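Local coordinates for phosphatidylinositide phosphatase SAC2 (Homo sapiens, PDB 4XUU) that dephosphorylates phosphatidylinositol 4-phosphate, probably in endocytic recycling, and forms homodimers, and is represented here by its hSac2 domain, at the interface of chains A and B. Numbering follows the deposited sequence. Chains: chain A/B, Phosphatidylinositide phosphatase SAC2.

Contact 1: the interface of chains A and B. Residues chain A 27, 30, 138, 141; chain B 30, 131.
The indole rings of A:Trp30 and B:Trp30 meet edge-to-face, their five-membered rings turned 76° apart with centroids separated by 5.4 Å. The approach is by the pyrrole corners, and A:Trp30 NE1 stands 3.6 Å from B:Trp30 NE1, each nitrogen displaced to one side of the other ring's plane and beyond its rim. At the CD1 edge of B:Trp30 sits the methyl end of selenomethionine A:Met138, with CE 3.5 Å from B:Trp30 CD1. Within chain A the selenium rests near the benzene rim of A:Trp30, 3.9 Å from SE of A:Met138 to CZ2 of A:Trp30, and the one side chain thus borders both indoles. A bend about the CG-SE bond of A:Met138 (chi3 -77°) swings its methyl towards chain B. There it also meets B:Thr131, whose methyl CG2 lies 3.7 Å from A:Met138 CE. A:Ile141, on the same helix as A:Met138, flanks the threonine more loosely through CD1. On the strand side the contact is with backbone: the carbonyl O of A:His27 lies 3.6 Å from B:Trp30 CA. The patch is essentially apolar, with the side chains crossing at about right angles. It joins strand 26-34 and helix 129-145 of each subunit and, with its symmetry twin, supports homodimerisation of the hSac2 domain.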
ATOM      1  N   HIS A  27      18.572  11.633   5.997  1.00 39.73           N
ATOM      2  CA  HIS A  27      17.125  11.472   5.926  1.00 40.33           C
ATOM      3  C   HIS A  27      16.707  10.151   6.561  1.00 38.69           C
ATOM      4  O   HIS A  27      15.716  10.089   7.293  1.00 40.69           O
ATOM      5  CB  HIS A  27      16.659  11.519   4.468  1.00 39.83           C
ATOM      6  CG  HIS A  27      16.467  12.906   3.937  1.00 43.95           C
ATOM      7  ND1 HIS A  27      15.752  13.169   2.789  1.00 46.43           N
ATOM      8  CD2 HIS A  27      16.874  14.110   4.409  1.00 47.13           C
ATOM      9  CE1 HIS A  27      15.736  14.472   2.569  1.00 49.35           C
ATOM     10  NE2 HIS A  27      16.408  15.065   3.538  1.00 50.16           N
ATOM     11  N   TRP A  30      18.729   2.076   6.615  1.00 29.85           N
ATOM     12  CA  TRP A  30      18.106   0.771   6.863  1.00 31.00           C
ATOM     13  C   TRP A  30      19.115  -0.366   6.772  1.00 31.33           C
ATOM     14  O   TRP A  30      19.998  -0.361   5.909  1.00 30.29           O
ATOM     15  CB  TRP A  30      16.963   0.517   5.868  1.00 30.41           C
ATOM     16  CG  TRP A  30      15.954   1.620   5.812  1.00 30.67           C
ATOM     17  CD1 TRP A  30      14.780   1.689   6.505  1.00 33.25           C
ATOM     18  CD2 TRP A  30      16.025   2.816   5.022  1.00 28.92           C
ATOM     19  NE1 TRP A  30      14.118   2.853   6.196  1.00 33.96           N
ATOM     20  CE2 TRP A  30      14.860   3.563   5.291  1.00 30.91           C
ATOM     21  CE3 TRP A  30      16.965   3.327   4.114  1.00 27.71           C
ATOM     22  CZ2 TRP A  30      14.607   4.797   4.689  1.00 31.80           C
ATOM     23  CZ3 TRP A  30      16.717   4.556   3.513  1.00 27.29           C
ATOM     24  CH2 TRP A  30      15.545   5.276   3.803  1.00 30.63           C
HETATM   25  N   MSE A 138      10.491   6.550   0.311  1.00 39.60           N
HETATM   26  CA  MSE A 138      11.354   7.627   0.786  1.00 40.71           C
HETATM   27  C   MSE A 138      12.416   8.028  -0.238  1.00 39.65           C
HETATM   28  O   MSE A 138      12.740   9.205  -0.364  1.00 40.85           O
HETATM   29  CB  MSE A 138      11.988   7.328   2.145  1.00 41.17           C
HETATM   30  CG  MSE A 138      12.333   8.631   2.870  1.00 46.50           C
HETATM   31 SE   MSE A 138      13.360   8.453   4.500  1.00 56.34          SE
HETATM   32  CE  MSE A 138      11.906   7.865   5.665  1.00 54.96           C
ATOM     33  N   ILE A 141      10.272  10.339  -2.935  1.00 44.81           N
ATOM     34  CA  ILE A 141       9.983  11.736  -2.590  1.00 47.85           C
ATOM     35  C   ILE A 141      11.243  12.590  -2.398  1.00 48.40           C
ATOM     36  O   ILE A 141      11.229  13.785  -2.694  1.00 51.33           O
ATOM     37  CB  ILE A 141       9.040  11.894  -1.363  1.00 49.09           C
ATOM     38  CG1 ILE A 141       9.570  11.146  -0.138  1.00 47.56           C
ATOM     39  CG2 ILE A 141       7.620  11.458  -1.707  1.00 50.49           C
ATOM     40  CD1 ILE A 141       9.078  11.739   1.176  1.00 51.44           C
TER
ATOM     41  N   TRP B  30      15.905   7.448  11.196  1.00 32.23           N
ATOM     42  CA  TRP B  30      15.151   8.479  10.476  1.00 32.79           C
ATOM     43  C   TRP B  30      15.388   9.857  11.069  1.00 33.83           C
ATOM     44  O   TRP B  30      15.454  10.012  12.290  1.00 34.18           O
ATOM     45  CB  TRP B  30      13.641   8.173  10.496  1.00 32.04           C
ATOM     46  CG  TRP B  30      13.286   6.808   9.999  1.00 32.14           C
ATOM     47  CD1 TRP B  30      12.998   6.451   8.711  1.00 33.67           C
ATOM     48  CD2 TRP B  30      13.186   5.610  10.777  1.00 31.40           C
ATOM     49  NE1 TRP B  30      12.727   5.104   8.640  1.00 33.80           N
ATOM     50  CE2 TRP B  30      12.835   4.565   9.894  1.00 32.58           C
ATOM     51  CE3 TRP B  30      13.365   5.316  12.135  1.00 31.33           C
ATOM     52  CZ2 TRP B  30      12.656   3.246  10.325  1.00 33.61           C
ATOM     53  CZ3 TRP B  30      13.191   4.006  12.566  1.00 31.76           C
ATOM     54  CH2 TRP B  30      12.837   2.988  11.661  1.00 33.57           C
ATOM     55  N   THR B 131       5.026   8.309   5.490  1.00 50.43           N
ATOM     56  CA  THR B 131       6.349   8.142   6.089  1.00 47.41           C
ATOM     57  C   THR B 131       6.272   7.676   7.542  1.00 45.41           C
ATOM     58  O   THR B 131       6.997   6.770   7.943  1.00 43.82           O
ATOM     59  CB  THR B 131       7.160   9.451   6.010  1.00 47.91           C
ATOM     60  OG1 THR B 131       7.242   9.869   4.645  1.00 50.28           O
ATOM     61  CG2 THR B 131       8.567   9.268   6.553  1.00 45.85           C
TER

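Contact 2: the interface of chains A and B. Residues chain A 11, 14-15, 18; chain B 11, 15-16, 19.
This is a helix-against-helix homodimer interface, in which the helices 4-19 of the two subunits run roughly antiparallel and help to hold the hSac2 dimer together through mainly apolar packing. A:Tyr15 and B:Tyr15 form its centre. Their side chains slide past each other in opposite directions, and the rings lie offset, with A:Tyr15 passing alongside the CB end of B:Tyr15; the shortest carbon approaches between them are doubtful at this resolution. The local arrangement departs from exact two-fold symmetry: CG of A:Tyr15 is anti to its backbone N (chi1 172°), whereas CG of B:Tyr15 is turned well away from that position (chi1 -98°), which brings its ring beside CA and CB of A:Tyr15. One face of the B:Tyr15 ring is overlain near its rim by A:Tyr15 CA, 3.8 Å above the plane. A:Leu18 comes in on that same side, its CD1 3.8 Å from B:Tyr15 CE2, while A:Leu11 approaches from the other side, with CD2 4.0 Å from B:Tyr15 CE1. At the phenol tip, A:Ser14 OG donates a weak hydrogen bond of 3.5 Å to B:Tyr15 OH. B:Leu19 crosses A:Tyr15 at about a right angle, both methyls lying over one side of the ring at its CD2-CE2 rim, where B:Leu19 CD2 is 3.6 Å from A:Tyr15 CD2. The end methyl of selenomethionine B:Met16 reaches the hydroxyl tip of A:Tyr15. An alanine in place of A:Tyr15 would probably open a gap between the helices, leaving the methyls of B:Leu19 without the ring they pack on and B:Tyr15 freer to turn. B:Leu11 adds a looser fringe contact, its CD2 4.1 Å from A:Leu18 CB. All the residues belong to helix 4-19, which comes first in the chain, ahead of strand 26-34, and extends across the partner subunit.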
ATOM      1  N   LEU A  11      29.510  12.057  20.977  1.00 72.68           N
ATOM      2  CA  LEU A  11      29.809  10.997  20.015  1.00 70.16           C
ATOM      3  C   LEU A  11      28.786  10.947  18.893  1.00 67.99           C
ATOM      4  O   LEU A  11      29.136  10.732  17.733  1.00 65.54           O
ATOM      5  CB  LEU A  11      29.852   9.635  20.707  1.00 71.85           C
ATOM      6  CG  LEU A  11      31.203   9.084  21.162  1.00 74.30           C
ATOM      7  CD1 LEU A  11      30.989   7.978  22.174  1.00 77.96           C
ATOM      8  CD2 LEU A  11      32.020   8.575  19.982  1.00 73.72           C
ATOM      9  N   SER A  14      28.980  14.132  16.488  1.00 72.58           N
ATOM     10  CA  SER A  14      30.233  13.973  15.753  1.00 72.75           C
ATOM     11  C   SER A  14      30.094  12.932  14.646  1.00 69.67           C
ATOM     12  O   SER A  14      30.551  13.143  13.523  1.00 69.26           O
ATOM     13  CB  SER A  14      31.358  13.584  16.716  1.00 75.25           C
ATOM     14  OG  SER A  14      32.595  13.467  16.041  1.00 77.06           O
ATOM     15  N   TYR A  15      29.447  11.818  14.979  1.00 69.32           N
ATOM     16  CA  TYR A  15      29.192  10.726  14.043  1.00 68.68           C
ATOM     17  C   TYR A  15      28.376  11.163  12.828  1.00 66.97           C
ATOM     18  O   TYR A  15      28.764  10.903  11.687  1.00 66.28           O
ATOM     19  CB  TYR A  15      28.472   9.586  14.765  1.00 70.18           C
ATOM     20  CG  TYR A  15      27.980   8.472  13.866  1.00 71.64           C
ATOM     21  CD1 TYR A  15      28.831   7.852  12.956  1.00 73.37           C
ATOM     22  CD2 TYR A  15      26.661   8.045  13.924  1.00 73.60           C
ATOM     23  CE1 TYR A  15      28.385   6.831  12.139  1.00 75.70           C
ATOM     24  CE2 TYR A  15      26.203   7.022  13.109  1.00 76.13           C
ATOM     25  CZ  TYR A  15      27.070   6.420  12.220  1.00 77.12           C
ATOM     26  OH  TYR A  15      26.619   5.406  11.408  1.00 81.17           O
ATOM     27  N   LEU A  18      30.422  13.331  10.553  1.00 66.79           N
ATOM     28  CA  LEU A  18      31.462  12.624   9.808  1.00 67.47           C
ATOM     29  C   LEU A  18      30.877  11.729   8.716  1.00 64.85           C
ATOM     30  O   LEU A  18      31.470  11.575   7.648  1.00 66.78           O
ATOM     31  CB  LEU A  18      32.319  11.783  10.759  1.00 69.94           C
ATOM     32  CG  LEU A  18      33.379  12.498  11.596  1.00 73.85           C
ATOM     33  CD1 LEU A  18      33.644  11.732  12.887  1.00 74.73           C
ATOM     34  CD2 LEU A  18      34.660  12.687  10.798  1.00 79.24           C
TER
ATOM     35  N   LEU B  11      35.699   3.859   9.463  1.00 72.21           N
ATOM     36  CA  LEU B  11      34.951   4.869  10.199  1.00 70.65           C
ATOM     37  C   LEU B  11      33.511   4.415  10.458  1.00 68.78           C
ATOM     38  O   LEU B  11      32.971   4.636  11.545  1.00 68.30           O
ATOM     39  CB  LEU B  11      34.970   6.187   9.421  1.00 69.54           C
ATOM     40  CG  LEU B  11      34.700   7.496  10.162  1.00 69.57           C
ATOM     41  CD1 LEU B  11      35.450   8.640   9.495  1.00 71.15           C
ATOM     42  CD2 LEU B  11      33.215   7.790  10.217  1.00 67.39           C
ATOM     43  N   TYR B  15      31.981   3.285  14.293  1.00 78.29           N
ATOM     44  CA  TYR B  15      30.855   4.065  14.782  1.00 77.30           C
ATOM     45  C   TYR B  15      29.554   3.288  14.984  1.00 75.87           C
ATOM     46  O   TYR B  15      28.662   3.747  15.701  1.00 75.45           O
ATOM     47  CB  TYR B  15      30.630   5.269  13.884  1.00 76.02           C
ATOM     48  CG  TYR B  15      31.255   6.530  14.419  1.00 79.04           C
ATOM     49  CD1 TYR B  15      30.737   7.151  15.555  1.00 81.31           C
ATOM     50  CD2 TYR B  15      32.355   7.110  13.795  1.00 81.01           C
ATOM     51  CE1 TYR B  15      31.296   8.313  16.053  1.00 84.92           C
ATOM     52  CE2 TYR B  15      32.925   8.275  14.288  1.00 84.18           C
ATOM     53  CZ  TYR B  15      32.385   8.870  15.417  1.00 86.47           C
ATOM     54  OH  TYR B  15      32.935  10.027  15.918  1.00 90.86           O
HETATM   55  N   MSE B  16      29.441   2.123  14.354  1.00 76.02           N
HETATM   56  CA  MSE B  16      28.357   1.202  14.675  1.00 75.80           C
HETATM   57  C   MSE B  16      28.685   0.487  15.982  1.00 77.85           C
HETATM   58  O   MSE B  16      27.789   0.086  16.726  1.00 77.70           O
HETATM   59  CB  MSE B  16      28.136   0.197  13.544  1.00 76.52           C
HETATM   60  CG  MSE B  16      27.417   0.782  12.338  1.00 77.08           C
HETATM   61 SE   MSE B  16      25.596   1.334  12.765  1.00 81.60          SE
HETATM   62  CE  MSE B  16      25.225   2.416  11.173  1.00 79.68           C
ATOM     63  N   LEU B  19      28.245   3.556  18.937  1.00 74.94           N
ATOM     64  CA  LEU B  19      26.889   4.055  19.175  1.00 72.60           C
ATOM     65  C   LEU B  19      26.002   3.088  19.952  1.00 71.83           C
ATOM     66  O   LEU B  19      25.301   3.491  20.884  1.00 72.99           O
ATOM     67  CB  LEU B  19      26.208   4.416  17.850  1.00 69.69           C
ATOM     68  CG  LEU B  19      26.074   5.900  17.498  1.00 70.63           C
ATOM     69  CD1 LEU B  19      27.406   6.517  17.089  1.00 71.39           C
ATOM     70  CD2 LEU B  19      25.031   6.073  16.401  1.00 69.08           C
TER

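Contact 1 and contact 2 lie about 20 Å apart, between their C-alpha centres, and are parts of one two-fold interface between chains A and B. They share no residue or secondary-structure element: contact 1 draws on strand 26-34 and helix 129-145, contact 2 on helix 4-19. The strand nevertheless follows that helix in sequence across a short connection, so the two patches are linked through the chain as well as across the dimer. Pairing at separate sites on the domain is likely to fix the relative orientation of the subunits, in keeping with the protein being a homodimer.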